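Local coordinates for protein arginine--tRNA ligase (Campylobacter jejuni, PDB 3FNR) that catalyses the ATP-dependent attachment of L-arginine to tRNA(Arg), releasing AMP and diphosphate, as a monomeric class I aminoacyl-tRNA synthetase, at residues Ser89-Leu99 with Ile115-Phe123; Tyr338-Gln349 with Phe443-Met454. The protein carries 1 engineered substitution. All blocks are in the same frame, centred on the assembly; numbering follows the deposited sequence.

Contact 1 of 2, residues Ser89-Leu99 with Ile115-Phe123; sequences SILLSVKESIL and IVDLAKEAF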
loop_
_atom_site.group_PDB
_atom_site.type_symbol
_atom_site.label_atom_id
_atom_site.label_comp_id
_atom_site.label_asym_id
_atom_site.label_seq_id
_atom_site.Cartn_x
_atom_site.Cartn_y
_atom_site.Cartn_z
ATOM N N SER A 89 -4.097 28.997 3.881
ATOM C CA SER A 89 -3.132 28.723 4.944
ATOM C C SER A 89 -1.716 29.166 4.599
ATOM O O SER A 89 -0.999 29.660 5.469
ATOM C CB SER A 89 -3.146 27.236 5.301
ATOM O OG SER A 89 -4.448 26.826 5.695
ATOM N N ILE A 90 -1.324 28.986 3.339
ATOM C CA ILE A 90 -0.008 29.422 2.839
ATOM C C ILE A 90 0.122 30.938 2.858
ATOM O O ILE A 90 1.153 31.473 3.286
ATOM C CB ILE A 90 0.260 28.901 1.409
ATOM C CG1 ILE A 90 0.419 27.386 1.434
ATOM C CG2 ILE A 90 1.529 29.530 0.786
ATOM C CD1 ILE A 90 0.209 26.772 0.100
ATOM N N LEU A 91 -0.931 31.614 2.395
ATOM C CA LEU A 91 -1.035 33.074 2.445
ATOM C C LEU A 91 -0.834 33.606 3.868
ATOM O O LEU A 91 -0.077 34.558 4.083
ATOM C CB LEU A 91 -2.400 33.529 1.908
ATOM C CG LEU A 91 -2.738 35.018 2.057
ATOM C CD1 LEU A 91 -2.104 35.808 0.935
ATOM C CD2 LEU A 91 -4.240 35.251 2.102
ATOM N N LEU A 92 -1.502 32.961 4.824
ATOM C CA LEU A 92 -1.476 33.367 6.224
ATOM C C LEU A 92 -0.099 33.193 6.867
ATOM O O LEU A 92 0.335 34.040 7.652
ATOM C CB LEU A 92 -2.550 32.610 7.013
ATOM C CG LEU A 92 -3.927 33.254 7.235
ATOM C CD1 LEU A 92 -4.510 33.931 5.992
ATOM C CD2 LEU A 92 -4.905 32.221 7.780
ATOM N N SER A 93 0.590 32.109 6.516
ATOM C CA SER A 93 1.932 31.870 7.042
ATOM C C SER A 93 3.008 32.698 6.329
ATOM O O SER A 93 4.091 32.903 6.881
ATOM C CB SER A 93 2.283 30.380 7.041
ATOM O OG SER A 93 2.644 29.940 5.751
ATOM N N VAL A 94 2.716 33.156 5.108
ATOM C CA VAL A 94 3.546 34.165 4.432
ATOM C C VAL A 94 3.427 35.488 5.200
ATOM O O VAL A 94 4.430 36.150 5.470
ATOM C CB VAL A 94 3.172 34.334 2.917
ATOM C CG1 VAL A 94 3.572 35.708 2.372
ATOM C CG2 VAL A 94 3.820 33.248 2.072
ATOM N N LYS A 95 2.196 35.830 5.582
ATOM C CA LYS A 95 1.905 37.065 6.306
ATOM C C LYS A 95 2.533 37.150 7.703
ATOM O O LYS A 95 2.965 38.225 8.123
ATOM C CB LYS A 95 0.392 37.287 6.395
ATOM C CG LYS A 95 -0.242 37.824 5.119
ATOM C CD LYS A 95 -1.732 38.103 5.305
ATOM C CE LYS A 95 -2.331 38.786 4.081
ATOM N NZ LYS A 95 -3.814 38.932 4.175
ATOM N N GLU A 96 2.603 36.025 8.411
ATOM C CA GLU A 96 3.062 36.047 9.800
ATOM C C GLU A 96 4.513 35.626 10.011
ATOM O O GLU A 96 5.206 36.207 10.845
ATOM C CB GLU A 96 2.136 35.225 10.698
ATOM C CG GLU A 96 2.092 35.720 12.140
ATOM C CD GLU A 96 1.157 34.911 13.023
ATOM O OE1 GLU A 96 0.241 35.513 13.625
ATOM O OE2 GLU A 96 1.337 33.675 13.116
ATOM N N SER A 97 4.975 34.623 9.268
ATOM C CA SER A 97 6.343 34.119 9.446
ATOM C C SER A 97 7.370 34.764 8.505
ATOM O O SER A 97 8.571 34.749 8.790
ATOM C CB SER A 97 6.395 32.581 9.370
ATOM O OG SER A 97 6.361 32.099 8.036
ATOM N N ILE A 98 6.897 35.331 7.396
ATOM C CA ILE A 98 7.780 35.964 6.408
ATOM C C ILE A 98 7.562 37.484 6.370
ATOM O O ILE A 98 8.523 38.257 6.275
ATOM C CB ILE A 98 7.629 35.318 4.991
ATOM C CG1 ILE A 98 7.954 33.817 5.047
ATOM C CG2 ILE A 98 8.517 36.018 3.948
ATOM C CD1 ILE A 98 7.524 33.028 3.817
ATOM N N LEU A 99 6.302 37.899 6.472
ATOM C CA LEU A 99 5.941 39.318 6.417
ATOM C C LEU A 99 5.701 39.961 7.792
ATOM O O LEU A 99 5.572 41.184 7.890
ATOM C CB LEU A 99 4.745 39.529 5.482
ATOM C CG LEU A 99 4.960 40.158 4.100
ATOM C CD1 LEU A 99 6.164 39.579 3.374
ATOM C CD2 LEU A 99 3.699 40.024 3.252
ATOM N N ILE A 115 4.022 23.685 5.939
ATOM C CA ILE A 115 3.296 24.878 5.523
ATOM C C ILE A 115 4.222 26.100 5.448
ATOM O O ILE A 115 4.052 26.951 4.570
ATOM C CB ILE A 115 2.002 25.129 6.383
ATOM C CG1 ILE A 115 0.839 25.575 5.495
ATOM C CG2 ILE A 115 2.215 26.140 7.506
ATOM C CD1 ILE A 115 0.127 24.436 4.787
ATOM N N VAL A 116 5.217 26.158 6.335
ATOM C CA VAL A 116 6.147 27.282 6.344
ATOM C C VAL A 116 7.229 27.145 5.264
ATOM O O VAL A 116 7.685 28.153 4.728
ATOM C CB VAL A 116 6.733 27.608 7.766
ATOM C CG1 VAL A 116 5.612 27.808 8.785
ATOM C CG2 VAL A 116 7.716 26.549 8.247
ATOM N N ASP A 117 7.610 25.906 4.934
ATOM C CA ASP A 117 8.576 25.637 3.853
ATOM C C ASP A 117 7.990 25.993 2.486
ATOM O O ASP A 117 8.671 26.558 1.623
ATOM C CB ASP A 117 9.005 24.162 3.845
ATOM C CG ASP A 117 9.737 23.745 5.115
ATOM O OD1 ASP A 117 9.936 22.524 5.298
ATOM O OD2 ASP A 117 10.098 24.621 5.936
ATOM N N LEU A 118 6.717 25.652 2.320
ATOM C CA LEU A 118 5.967 25.892 1.102
ATOM C C LEU A 118 5.678 27.383 0.926
ATOM O O LEU A 118 5.690 27.886 -0.197
ATOM C CB LEU A 118 4.666 25.089 1.158
ATOM C CG LEU A 118 3.784 24.857 -0.062
ATOM C CD1 LEU A 118 4.562 24.262 -1.227
ATOM C CD2 LEU A 118 2.646 23.947 0.353
ATOM N N ALA A 119 5.427 28.074 2.041
ATOM C CA ALA A 119 5.275 29.531 2.064
ATOM C C ALA A 119 6.550 30.262 1.633
ATOM O O ALA A 119 6.482 31.305 0.983
ATOM C CB ALA A 119 4.865 29.985 3.439
ATOM N N LYS A 120 7.703 29.714 2.014
ATOM C CA LYS A 120 9.002 30.238 1.598
ATOM C C LYS A 120 9.238 29.982 0.118
ATOM O O LYS A 120 9.851 30.804 -0.568
ATOM C CB LYS A 120 10.133 29.619 2.420
ATOM C CG LYS A 120 10.303 30.222 3.808
ATOM C CD LYS A 120 11.603 29.763 4.475
ATOM C CE LYS A 120 12.827 30.472 3.889
ATOM N NZ LYS A 120 14.097 30.064 4.554
ATOM N N GLU A 121 8.757 28.834 -0.361
ATOM C CA GLU A 121 8.784 28.507 -1.783
ATOM C C GLU A 121 7.859 29.439 -2.553
ATOM O O GLU A 121 8.196 29.875 -3.654
ATOM C CB GLU A 121 8.369 27.053 -2.022
ATOM C CG GLU A 121 9.512 26.076 -2.261
ATOM C CD GLU A 121 9.018 24.667 -2.591
ATOM O OE1 GLU A 121 9.336 24.163 -3.692
ATOM O OE2 GLU A 121 8.303 24.067 -1.754
ATOM N N ALA A 122 6.706 29.743 -1.956
ATOM C CA ALA A 122 5.693 30.607 -2.563
ATOM C C ALA A 122 6.172 32.048 -2.698
ATOM O O ALA A 122 6.004 32.666 -3.749
ATOM C CB ALA A 122 4.389 30.548 -1.768
ATOM N N PHE A 123 6.771 32.565 -1.629
ATOM C CA PHE A 123 7.263 33.940 -1.588
ATOM C C PHE A 123 8.398 34.184 -2.581
ATOM O O PHE A 123 8.512 35.274 -3.143
ATOM C CB PHE A 123 7.699 34.297 -0.167
ATOM C CG PHE A 123 8.033 35.744 0.019
ATOM C CD1 PHE A 123 7.025 36.696 0.110
ATOM C CD2 PHE A 123 9.361 36.158 0.115
ATOM C CE1 PHE A 123 7.335 38.041 0.286
ATOM C CE2 PHE A 123 9.681 37.503 0.293
ATOM C CZ PHE A 123 8.666 38.447 0.378
#
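Ala119 is the knob of this helix pair: its methyl enters a hole made by Ile90, Ser93, Val94 and Ile98 of the facing helix. The segment axes approach to 8.7 Å, and at the small Ala119 its CA comes to 5.3 Å from the CA of Ile90. Around the knob the packing is aliphatic. Ile90 splits its branches: CD1 reaches Leu118 CD2 at 3.7 Å, while CG2, placed opposite the backbone N by the chi1 of -68°, lies over Ala119 and against the methyl of Ala122. Val94 CG2 rests on the carbonyl O and methyl of Ala119, and Ile98 CD1 touches the same carbonyl and the CG of Lys120.

The aromatic part lies at Phe123. Ile98 CG2 sits squarely over the middle of one face, 3.9 Å from the ring centroid, a CH-pi contact, while Leu99 CD1 meets Phe123 CE1 at 3.6 Å, obliquely.

The hydroxyls of Ser93 and Ser97 bond within helix 80-98. Ser93 OG turns back to Ile90 O (3.3 Å), which also accepts from Val94 N on the same face of the carbonyl. Ser97 OG likewise bonds to Ser93 O, at 2.7 Å. Ser89 OG bonds to Leu85 O and to Tyr110 N in the following loop, leaving its CB to face Ile115.

Helix 136-157 packs beside the pair, touching Ile90 and Leu118. Segments 89-98 and 115-123 cross at -84°, a nearly perpendicular knob-into-hole helix packing within the class I catalytic-domain family region.

Contact 2 of 2, residues Tyr338-Gln349 with Phe443-Met454; sequences YYINYAHARIHQ and FSLMGIEAKNKM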
loop_
_atom_site.group_PDB
_atom_site.type_symbol
_atom_site.label_atom_id
_atom_site.label_comp_id
_atom_site.label_asym_id
_atom_site.label_seq_id
_atom_site.Cartn_x
_atom_site.Cartn_y
_atom_site.Cartn_z
ATOM N N TYR A 338 15.374 -8.137 10.617
ATOM C CA TYR A 338 16.775 -8.487 10.860
ATOM C C TYR A 338 16.955 -9.974 10.664
ATOM O O TYR A 338 17.827 -10.406 9.921
ATOM C CB TYR A 338 17.223 -8.117 12.291
ATOM C CG TYR A 338 18.568 -8.731 12.678
ATOM C CD1 TYR A 338 18.640 -9.963 13.350
ATOM C CD2 TYR A 338 19.765 -8.089 12.360
ATOM C CE1 TYR A 338 19.867 -10.540 13.676
ATOM C CE2 TYR A 338 21.002 -8.653 12.691
ATOM C CZ TYR A 338 21.041 -9.877 13.352
ATOM O OH TYR A 338 22.253 -10.445 13.684
ATOM N N TYR A 339 16.104 -10.732 11.343
ATOM C CA TYR A 339 16.200 -12.168 11.455
ATOM C C TYR A 339 16.064 -12.853 10.096
ATOM O O TYR A 339 16.841 -13.764 9.778
ATOM C CB TYR A 339 15.139 -12.659 12.440
ATOM C CG TYR A 339 15.377 -14.052 12.992
ATOM C CD1 TYR A 339 14.414 -15.047 12.838
ATOM C CD2 TYR A 339 16.557 -14.372 13.673
ATOM C CE1 TYR A 339 14.615 -16.329 13.339
ATOM C CE2 TYR A 339 16.769 -15.654 14.185
ATOM C CZ TYR A 339 15.788 -16.626 14.012
ATOM O OH TYR A 339 15.962 -17.899 14.505
ATOM N N ILE A 340 15.113 -12.378 9.287
ATOM C CA ILE A 340 14.904 -12.913 7.948
ATOM C C ILE A 340 16.082 -12.541 7.050
ATOM O O ILE A 340 16.632 -13.409 6.372
ATOM C CB ILE A 340 13.541 -12.480 7.335
ATOM C CG1 ILE A 340 12.379 -13.047 8.162
ATOM C CG2 ILE A 340 13.427 -12.965 5.903
ATOM C CD1 ILE A 340 11.065 -12.295 8.022
ATOM N N ASN A 341 16.491 -11.272 7.077
ATOM C CA ASN A 341 17.684 -10.819 6.341
ATOM C C ASN A 341 18.948 -11.564 6.763
ATOM O O ASN A 341 19.805 -11.873 5.925
ATOM C CB ASN A 341 17.918 -9.303 6.508
ATOM C CG ASN A 341 17.326 -8.471 5.372
ATOM O OD1 ASN A 341 17.270 -8.905 4.220
ATOM N ND2 ASN A 341 16.912 -7.249 5.694
ATOM N N TYR A 342 19.059 -11.842 8.060
ATOM C CA TYR A 342 20.200 -12.577 8.607
ATOM C C TYR A 342 20.303 -13.982 8.007
ATOM O O TYR A 342 21.400 -14.427 7.690
ATOM C CB TYR A 342 20.156 -12.631 10.141
ATOM C CG TYR A 342 21.442 -13.141 10.765
ATOM C CD1 TYR A 342 22.686 -12.748 10.264
ATOM C CD2 TYR A 342 21.415 -14.008 11.858
ATOM C CE1 TYR A 342 23.865 -13.221 10.820
ATOM C CE2 TYR A 342 22.593 -14.486 12.425
ATOM C CZ TYR A 342 23.812 -14.083 11.900
ATOM O OH TYR A 342 24.986 -14.541 12.451
ATOM N N ALA A 343 19.160 -14.645 7.817
ATOM C CA ALA A 343 19.106 -15.940 7.143
ATOM C C ALA A 343 19.696 -15.857 5.741
ATOM O O ALA A 343 20.565 -16.654 5.380
ATOM C CB ALA A 343 17.679 -16.450 7.098
ATOM N N HIS A 344 19.244 -14.860 4.980
ATOM C CA HIS A 344 19.697 -14.622 3.618
ATOM C C HIS A 344 21.200 -14.302 3.552
ATOM O O HIS A 344 21.914 -14.840 2.701
ATOM C CB HIS A 344 18.876 -13.485 2.988
ATOM C CG HIS A 344 19.121 -13.308 1.524
ATOM N ND1 HIS A 344 20.064 -12.435 1.030
ATOM C CD2 HIS A 344 18.568 -13.914 0.447
ATOM C CE1 HIS A 344 20.073 -12.501 -0.291
ATOM N NE2 HIS A 344 19.174 -13.390 -0.669
ATOM N N ALA A 345 21.661 -13.435 4.456
ATOM C CA ALA A 345 23.073 -13.045 4.551
ATOM C C ALA A 345 23.976 -14.208 4.979
ATOM O O ALA A 345 25.094 -14.347 4.485
ATOM C CB ALA A 345 23.233 -11.876 5.509
ATOM N N ARG A 346 23.477 -15.038 5.892
ATOM C CA ARG A 346 24.194 -16.217 6.364
ATOM C C ARG A 346 24.469 -17.197 5.220
ATOM O O ARG A 346 25.555 -17.785 5.150
ATOM C CB ARG A 346 23.412 -16.882 7.499
ATOM C CG ARG A 346 24.283 -17.504 8.556
ATOM C CD ARG A 346 23.954 -17.053 9.964
ATOM N NE ARG A 346 22.898 -17.824 10.615
ATOM C CZ ARG A 346 23.078 -18.955 11.299
ATOM N NH1 ARG A 346 24.283 -19.497 11.427
ATOM N NH2 ARG A 346 22.034 -19.552 11.857
ATOM N N ILE A 347 23.498 -17.337 4.313
ATOM C CA ILE A 347 23.633 -18.172 3.109
ATOM C C ILE A 347 24.671 -17.590 2.157
ATOM O O ILE A 347 25.526 -18.316 1.644
ATOM C CB ILE A 347 22.277 -18.348 2.369
ATOM C CG1 ILE A 347 21.322 -19.170 3.228
ATOM C CG2 ILE A 347 22.466 -19.042 1.009
ATOM C CD1 ILE A 347 19.864 -18.952 2.973
ATOM N N HIS A 348 24.598 -16.280 1.937
ATOM C CA HIS A 348 25.547 -15.578 1.073
ATOM C C HIS A 348 26.990 -15.749 1.557
ATOM O O HIS A 348 27.901 -15.953 0.752
ATOM C CB HIS A 348 25.185 -14.094 0.973
ATOM C CG HIS A 348 26.032 -13.332 0.003
ATOM N ND1 HIS A 348 25.790 -13.330 -1.355
ATOM C CD2 HIS A 348 27.125 -12.553 0.192
ATOM C CE1 HIS A 348 26.694 -12.578 -1.960
ATOM N NE2 HIS A 348 27.515 -12.096 -1.044
ATOM N N GLN A 349 27.175 -15.694 2.874
ATOM C CA GLN A 349 28.489 -15.834 3.495
ATOM C C GLN A 349 29.059 -17.248 3.453
ATOM O O GLN A 349 30.259 -17.415 3.229
ATOM C CB GLN A 349 28.469 -15.302 4.930
ATOM C CG GLN A 349 29.027 -13.879 5.079
ATOM C CD GLN A 349 28.384 -12.863 4.139
ATOM O OE1 GLN A 349 28.969 -12.481 3.120
ATOM N NE2 GLN A 349 27.175 -12.425 4.476
ATOM N N PHE A 443 10.263 -11.366 -0.103
ATOM C CA PHE A 443 10.651 -10.016 0.324
ATOM C C PHE A 443 10.428 -8.965 -0.760
ATOM O O PHE A 443 9.950 -7.880 -0.461
ATOM C CB PHE A 443 12.117 -9.964 0.759
ATOM C CG PHE A 443 12.325 -9.823 2.244
ATOM C CD1 PHE A 443 13.608 -9.888 2.776
ATOM C CD2 PHE A 443 11.255 -9.618 3.110
ATOM C CE1 PHE A 443 13.823 -9.748 4.141
ATOM C CE2 PHE A 443 11.459 -9.482 4.473
ATOM C CZ PHE A 443 12.742 -9.542 4.994
ATOM N N SER A 444 10.777 -9.280 -2.008
ATOM C CA SER A 444 10.645 -8.304 -3.102
ATOM C C SER A 444 9.193 -7.915 -3.372
ATOM O O SER A 444 8.918 -6.784 -3.790
ATOM C CB SER A 444 11.317 -8.803 -4.385
ATOM O OG SER A 444 10.579 -9.855 -4.977
ATOM N N LEU A 445 8.273 -8.846 -3.108
ATOM C CA LEU A 445 6.831 -8.595 -3.243
ATOM C C LEU A 445 6.314 -7.707 -2.120
ATOM O O LEU A 445 5.225 -7.135 -2.221
ATOM C CB LEU A 445 6.048 -9.916 -3.278
ATOM C CG LEU A 445 6.421 -10.898 -4.390
ATOM C CD1 LEU A 445 5.564 -12.167 -4.320
ATOM C CD2 LEU A 445 6.319 -10.243 -5.781
ATOM N N MET A 446 7.100 -7.615 -1.047
ATOM C CA MET A 446 6.845 -6.690 0.063
ATOM C C MET A 446 7.629 -5.384 -0.117
ATOM O O MET A 446 7.644 -4.537 0.775
ATOM C CB MET A 446 7.241 -7.338 1.402
ATOM C CG MET A 446 6.426 -8.558 1.831
ATOM S SD MET A 446 7.037 -9.315 3.356
ATOM C CE MET A 446 6.988 -7.977 4.521
ATOM N N GLY A 447 8.285 -5.223 -1.266
ATOM C CA GLY A 447 9.094 -4.029 -1.539
ATOM C C GLY A 447 10.359 -3.930 -0.696
ATOM O O GLY A 447 10.856 -2.832 -0.422
ATOM N N ILE A 448 10.870 -5.088 -0.287
ATOM C CA ILE A 448 12.080 -5.193 0.519
ATOM C C ILE A 448 13.125 -5.960 -0.284
ATOM O O ILE A 448 12.844 -7.044 -0.799
ATOM C CB ILE A 448 11.800 -5.942 1.848
ATOM C CG1 ILE A 448 10.776 -5.175 2.695
ATOM C CG2 ILE A 448 13.092 -6.201 2.621
ATOM C CD1 ILE A 448 10.310 -5.904 3.944
ATOM N N GLU A 449 14.319 -5.388 -0.388
ATOM C CA GLU A 449 15.452 -6.034 -1.040
ATOM C C GLU A 449 16.280 -6.789 0.002
ATOM O O GLU A 449 16.723 -6.207 0.995
ATOM C CB GLU A 449 16.297 -4.977 -1.758
ATOM C CG GLU A 449 17.483 -5.509 -2.549
ATOM C CD GLU A 449 18.278 -4.394 -3.234
ATOM O OE1 GLU A 449 19.408 -4.667 -3.693
ATOM O OE2 GLU A 449 17.775 -3.246 -3.319
ATOM N N ALA A 450 16.471 -8.088 -0.221
ATOM C CA ALA A 450 17.207 -8.939 0.710
ATOM C C ALA A 450 18.696 -8.601 0.734
ATOM O O ALA A 450 19.310 -8.365 -0.311
ATOM C CB ALA A 450 17.001 -10.406 0.357
ATOM N N LYS A 451 19.265 -8.586 1.934
ATOM C CA LYS A 451 20.667 -8.218 2.140
ATOM C C LYS A 451 21.606 -9.408 2.019
ATOM O O LYS A 451 21.335 -10.482 2.563
ATOM C CB LYS A 451 20.852 -7.591 3.521
ATOM C CG LYS A 451 20.210 -6.227 3.688
ATOM C CD LYS A 451 20.369 -5.732 5.110
ATOM C CE LYS A 451 19.519 -4.504 5.362
ATOM N NZ LYS A 451 19.084 -4.459 6.785
ATOM N N ASN A 452 22.715 -9.196 1.316
ATOM C CA ASN A 452 23.782 -10.184 1.205
ATOM C C ASN A 452 24.760 -10.117 2.375
ATOM O O ASN A 452 25.435 -11.105 2.678
ATOM C CB ASN A 452 24.545 -10.006 -0.109
ATOM C CG ASN A 452 23.704 -10.333 -1.330
ATOM O OD1 ASN A 452 22.814 -11.182 -1.282
ATOM N ND2 ASN A 452 23.998 -9.665 -2.440
ATOM N N LYS A 453 24.831 -8.951 3.018
ATOM C CA LYS A 453 25.745 -8.688 4.136
ATOM C C LYS A 453 25.040 -7.890 5.230
ATOM O O LYS A 453 24.288 -6.966 4.927
ATOM C CB LYS A 453 26.958 -7.893 3.646
ATOM C CG LYS A 453 28.134 -8.727 3.150
ATOM C CD LYS A 453 29.133 -9.011 4.272
ATOM C CE LYS A 453 30.483 -9.452 3.716
ATOM N NZ LYS A 453 31.461 -9.781 4.792
ATOM N N MET A 454 25.282 -8.242 6.492
ATOM C CA MET A 454 24.758 -7.464 7.619
ATOM C C MET A 454 25.834 -6.514 8.146
ATOM O O MET A 454 25.659 -5.292 8.154
ATOM C CB MET A 454 24.260 -8.362 8.761
ATOM C CG MET A 454 23.256 -9.464 8.388
ATOM S SD MET A 454 21.672 -8.960 7.663
ATOM C CE MET A 454 20.862 -8.167 9.029
HETATM O O HOH W 1 16.601 -5.197 3.549
HETATM O O HOH W 2 23.110 -14.254 -1.742
#
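The C-terminal tail of the DALR anticodon-binding region is fastened here, lying largely extended, with a turn at Asn452, across helix 336-353 after a Schellman motif with Gly447 at C-prime has ended helix 425-445. Three hydrogen bonds grip the tail. Asn341 OD1 accepts from Lys451 N at 3.1 Å, with the donor well above the carbonyl plane; the ND2 of the same amide reaches Glu449 O through a water. His344 ND1 gives its N-H to Lys451 O at 2.8 Å, nearly straight (165°) and in the ring plane, which identifies ND1 as protonated. Gln349 NE2 binds Asn452 O at 2.8 Å, within that carbonyl's plane; a bend at chi2 (53°) brings the amide back to the tail.

Two imidazoles carry tail side chains on their faces. Ala450 CB stands over the centre of the His344 ring, 3.6 Å from its centroid, and Asn452 CB stands 3.5 Å from the centroid of the His348 ring, with the Asn452 amide stacked at 11° to it. A second water joins Asn452 OD1 to His348 ND1.

Apolar contacts lie at both ends of segment 443-454. Met454, folded at chi2 and chi3, lays CG against Ala345 CB and the edge of Tyr342, and brings CE to Tyr338 CD2 at 3.5 Å. Phe443 CZ meets Ile340 CG2 at 3.6 Å. Helix 336-353 packs with its other side on helix 398-416, Arg346 bonding to His411 and Asn415. The contact thus lays a C-terminal segment on a sequence-distant helix of the helical DALR anticodon-binding domain.

Contacts 1 and 2 are separate pieces of the monomer: their centres lie 44 Å apart, their nearest atoms about 26 Å, and nothing touches between them. They follow in series along the chain. Contact 1 joins neighbouring helices in the catalytic family region, 32 Å from the centre of the chain; contact 2 joins distant parts of the anticodon-binding region, 21 Å from that centre, across 93 intervening residues that are mostly helical. Neither includes the HIGH motif of residues 39-49, the signature of the class I ATP site. One is side-chain packing between helices; the other combines three hydrogen bonds with CH-pi and apolar contacts to a largely extended tail.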